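Local coordinates for RING finger protein unkempt homolog (Mus musculus, PDB 5ELH) that binds specific RNA sequences through clustered CCCH zinc fingers and represses translation, helping to establish and maintain the early shape of cortical neurons, at residues R43-R48 with R90-Y95. Residues are numbered along the deposited sequence; the frame is centred on the assembly and turned at random.
Sequences RRSIRR and RYHLRY
S45 and H92 bring two irregular loop segments together, their CA atoms 5.6 Å apart, just after helix 87-90 has ended and Y91 has left helical geometry. S45 CB sits over the centre of the H92 imidazole, a CH-pi contact 3.5 Å from the ring centroid and 6° off the ring normal. OG, placed between the backbone N and the carbonyl carbon (chi1 72°), accepts a nearly straight hydrogen bond from L93 N at 2.9 Å. The same hydroxyl lies 2.6 Å from a water that donates to Y91 O, which ties S45 to the chain on both sides of H92. Beside this polar link, L93 reaches 3.3 Å from S45 OG with CG, while its CD1 lies 3.6 Å from S45 O. Two bonds fix the imidazole: ND1 accepts the in-plane N-H of R94 at 3.2 Å, and NE2 bonds to Y55 O, consistent with a proton on NE2. Y95 N bonds back to H92 O, closing a type I beta turn over H92-Y95. An alanine at H92 would probably strip S45 CB of its aromatic platform and leave R94 N and Y55 O without these partners. The arrangement is plain loop packing in a cluster of CCCH zinc fingers, a fold poor in regular secondary structure, and joins segment 43-48, between the first and second zinc sites, to the chain leading into the third.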
loop_
_atom_site.group_PDB
_atom_site.type_symbol
_atom_site.label_atom_id
_atom_site.label_comp_id
_atom_site.label_asym_id
_atom_site.label_seq_id
_atom_site.Cartn_x
_atom_site.Cartn_y
_atom_site.Cartn_z
ATOM N N ARG A 43 -7.231 -11.426 -5.639
ATOM C CA ARG A 43 -7.847 -10.765 -4.502
ATOM C C ARG A 43 -6.970 -10.944 -3.270
ATOM O O ARG A 43 -6.496 -12.041 -2.998
ATOM C CB ARG A 43 -9.201 -11.401 -4.188
ATOM C CG ARG A 43 -10.208 -11.372 -5.319
ATOM C CD ARG A 43 -11.386 -12.251 -4.968
ATOM N NE ARG A 43 -11.038 -13.669 -4.963
ATOM C CZ ARG A 43 -11.768 -14.625 -4.395
ATOM N NH1 ARG A 43 -12.908 -14.327 -3.774
ATOM N NH2 ARG A 43 -11.364 -15.884 -4.450
ATOM N N ARG A 44 -6.770 -9.863 -2.527
ATOM C CA ARG A 44 -6.088 -9.919 -1.242
ATOM C C ARG A 44 -6.848 -10.869 -0.324
ATOM O O ARG A 44 -8.070 -10.772 -0.229
ATOM C CB ARG A 44 -6.059 -8.522 -0.626
ATOM C CG ARG A 44 -5.271 -8.433 0.659
ATOM C CD ARG A 44 -5.383 -7.057 1.313
ATOM N NE ARG A 44 -4.594 -7.009 2.548
ATOM C CZ ARG A 44 -4.549 -5.977 3.386
ATOM N NH1 ARG A 44 -5.256 -4.883 3.136
ATOM N NH2 ARG A 44 -3.793 -6.043 4.478
ATOM N N SER A 45 -6.147 -11.807 0.315
ATOM C CA SER A 45 -6.789 -12.654 1.325
ATOM C C SER A 45 -6.891 -11.851 2.614
ATOM O O SER A 45 -6.058 -10.985 2.874
ATOM C CB SER A 45 -6.045 -13.983 1.545
ATOM O OG SER A 45 -4.809 -13.822 2.235
ATOM N N ILE A 46 -7.921 -12.143 3.410
ATOM C CA ILE A 46 -8.298 -11.324 4.555
ATOM C C ILE A 46 -8.811 -12.234 5.661
ATOM O O ILE A 46 -9.666 -13.083 5.409
ATOM C CB ILE A 46 -9.499 -10.388 4.220
ATOM C CG1 ILE A 46 -9.274 -9.588 2.930
ATOM C CG2 ILE A 46 -9.801 -9.454 5.386
ATOM C CD1 ILE A 46 -8.251 -8.497 3.034
ATOM N N ARG A 47 -8.298 -12.063 6.871
ATOM C CA ARG A 47 -8.865 -12.743 8.039
ATOM C C ARG A 47 -9.925 -11.839 8.631
ATOM O O ARG A 47 -9.624 -10.750 9.120
ATOM C CB ARG A 47 -7.787 -13.056 9.086
ATOM C CG ARG A 47 -8.330 -13.734 10.355
ATOM C CD ARG A 47 -7.264 -13.895 11.437
ATOM N NE ARG A 47 -7.834 -14.379 12.702
ATOM C CZ ARG A 47 -8.346 -13.599 13.656
ATOM N NH1 ARG A 47 -8.378 -12.278 13.508
ATOM N NH2 ARG A 47 -8.839 -14.140 14.768
ATOM N N ARG A 48 -11.176 -12.283 8.563
ATOM C CA ARG A 48 -12.278 -11.569 9.188
ATOM C C ARG A 48 -12.139 -11.546 10.718
ATOM O O ARG A 48 -11.419 -12.348 11.305
ATOM C CB ARG A 48 -13.598 -12.244 8.818
ATOM C CG ARG A 48 -14.360 -11.643 7.656
ATOM C CD ARG A 48 -13.590 -11.592 6.378
ATOM N NE ARG A 48 -13.475 -10.213 5.918
ATOM C CZ ARG A 48 -13.865 -9.743 4.731
ATOM N NH1 ARG A 48 -14.423 -10.521 3.809
ATOM N NH2 ARG A 48 -13.677 -8.459 4.470
ATOM N N ARG A 90 -0.822 -18.891 -3.477
ATOM C CA ARG A 90 0.585 -18.706 -3.153
ATOM C C ARG A 90 0.852 -17.457 -2.310
ATOM O O ARG A 90 1.823 -17.411 -1.555
ATOM C CB ARG A 90 1.401 -18.679 -4.448
ATOM C CG ARG A 90 1.616 -20.066 -5.054
ATOM C CD ARG A 90 2.179 -20.025 -6.476
ATOM N NE ARG A 90 3.350 -19.159 -6.618
ATOM C CZ ARG A 90 4.614 -19.550 -6.454
ATOM N NH1 ARG A 90 4.897 -20.806 -6.121
ATOM N NH2 ARG A 90 5.603 -18.676 -6.616
ATOM N N TYR A 91 -0.000 -16.446 -2.441
ATOM C CA TYR A 91 0.165 -15.199 -1.697
ATOM C C TYR A 91 -0.908 -15.047 -0.620
ATOM O O TYR A 91 -1.130 -13.960 -0.087
ATOM C CB TYR A 91 0.206 -14.007 -2.655
ATOM C CG TYR A 91 1.413 -14.120 -3.559
ATOM C CD1 TYR A 91 1.335 -14.804 -4.764
ATOM C CD2 TYR A 91 2.645 -13.615 -3.172
ATOM C CE1 TYR A 91 2.427 -14.943 -5.579
ATOM C CE2 TYR A 91 3.743 -13.748 -3.976
ATOM C CZ TYR A 91 3.634 -14.418 -5.183
ATOM O OH TYR A 91 4.729 -14.566 -6.006
ATOM N N HIS A 92 -1.533 -16.165 -0.287
ATOM C CA HIS A 92 -2.534 -16.217 0.777
ATOM C C HIS A 92 -1.859 -16.122 2.146
ATOM O O HIS A 92 -0.724 -16.600 2.334
ATOM C CB HIS A 92 -3.314 -17.529 0.675
ATOM C CG HIS A 92 -4.675 -17.493 1.303
ATOM N ND1 HIS A 92 -4.870 -17.445 2.668
ATOM C CD2 HIS A 92 -5.908 -17.535 0.748
ATOM C CE1 HIS A 92 -6.167 -17.431 2.924
ATOM N NE2 HIS A 92 -6.818 -17.499 1.778
ATOM N N LEU A 93 -2.557 -15.495 3.088
ATOM C CA LEU A 93 -2.099 -15.384 4.480
ATOM C C LEU A 93 -1.730 -16.738 5.089
ATOM O O LEU A 93 -0.817 -16.839 5.903
ATOM C CB LEU A 93 -3.175 -14.704 5.335
ATOM C CG LEU A 93 -3.286 -13.189 5.148
ATOM C CD1 LEU A 93 -4.624 -12.668 5.666
ATOM C CD2 LEU A 93 -2.123 -12.483 5.829
ATOM N N ARG A 94 -2.417 -17.781 4.645
ATOM C CA ARG A 94 -2.218 -19.133 5.135
ATOM C C ARG A 94 -0.889 -19.740 4.712
ATOM O O ARG A 94 -0.297 -20.521 5.457
ATOM C CB ARG A 94 -3.353 -20.023 4.624
ATOM C CG ARG A 94 -3.172 -21.512 4.887
ATOM C CD ARG A 94 -3.105 -21.811 6.373
ATOM N NE ARG A 94 -2.993 -23.243 6.625
ATOM C CZ ARG A 94 -1.849 -23.914 6.686
ATOM N NH1 ARG A 94 -0.686 -23.289 6.509
ATOM N NH2 ARG A 94 -1.871 -25.219 6.925
ATOM N N TYR A 95 -0.435 -19.395 3.514
ATOM C CA TYR A 95 0.668 -20.115 2.880
ATOM C C TYR A 95 1.899 -19.299 2.484
ATOM O O TYR A 95 3.002 -19.849 2.426
ATOM C CB TYR A 95 0.152 -20.856 1.654
ATOM C CG TYR A 95 -0.701 -22.048 1.986
ATOM C CD1 TYR A 95 -0.201 -23.076 2.774
ATOM C CD2 TYR A 95 -2.001 -22.157 1.506
ATOM C CE1 TYR A 95 -0.955 -24.173 3.076
ATOM C CE2 TYR A 95 -2.780 -23.263 1.810
ATOM C CZ TYR A 95 -2.251 -24.263 2.603
ATOM O OH TYR A 95 -2.986 -25.374 2.911
HETATM O O HOH W 1 -3.022 -12.379 0.949
#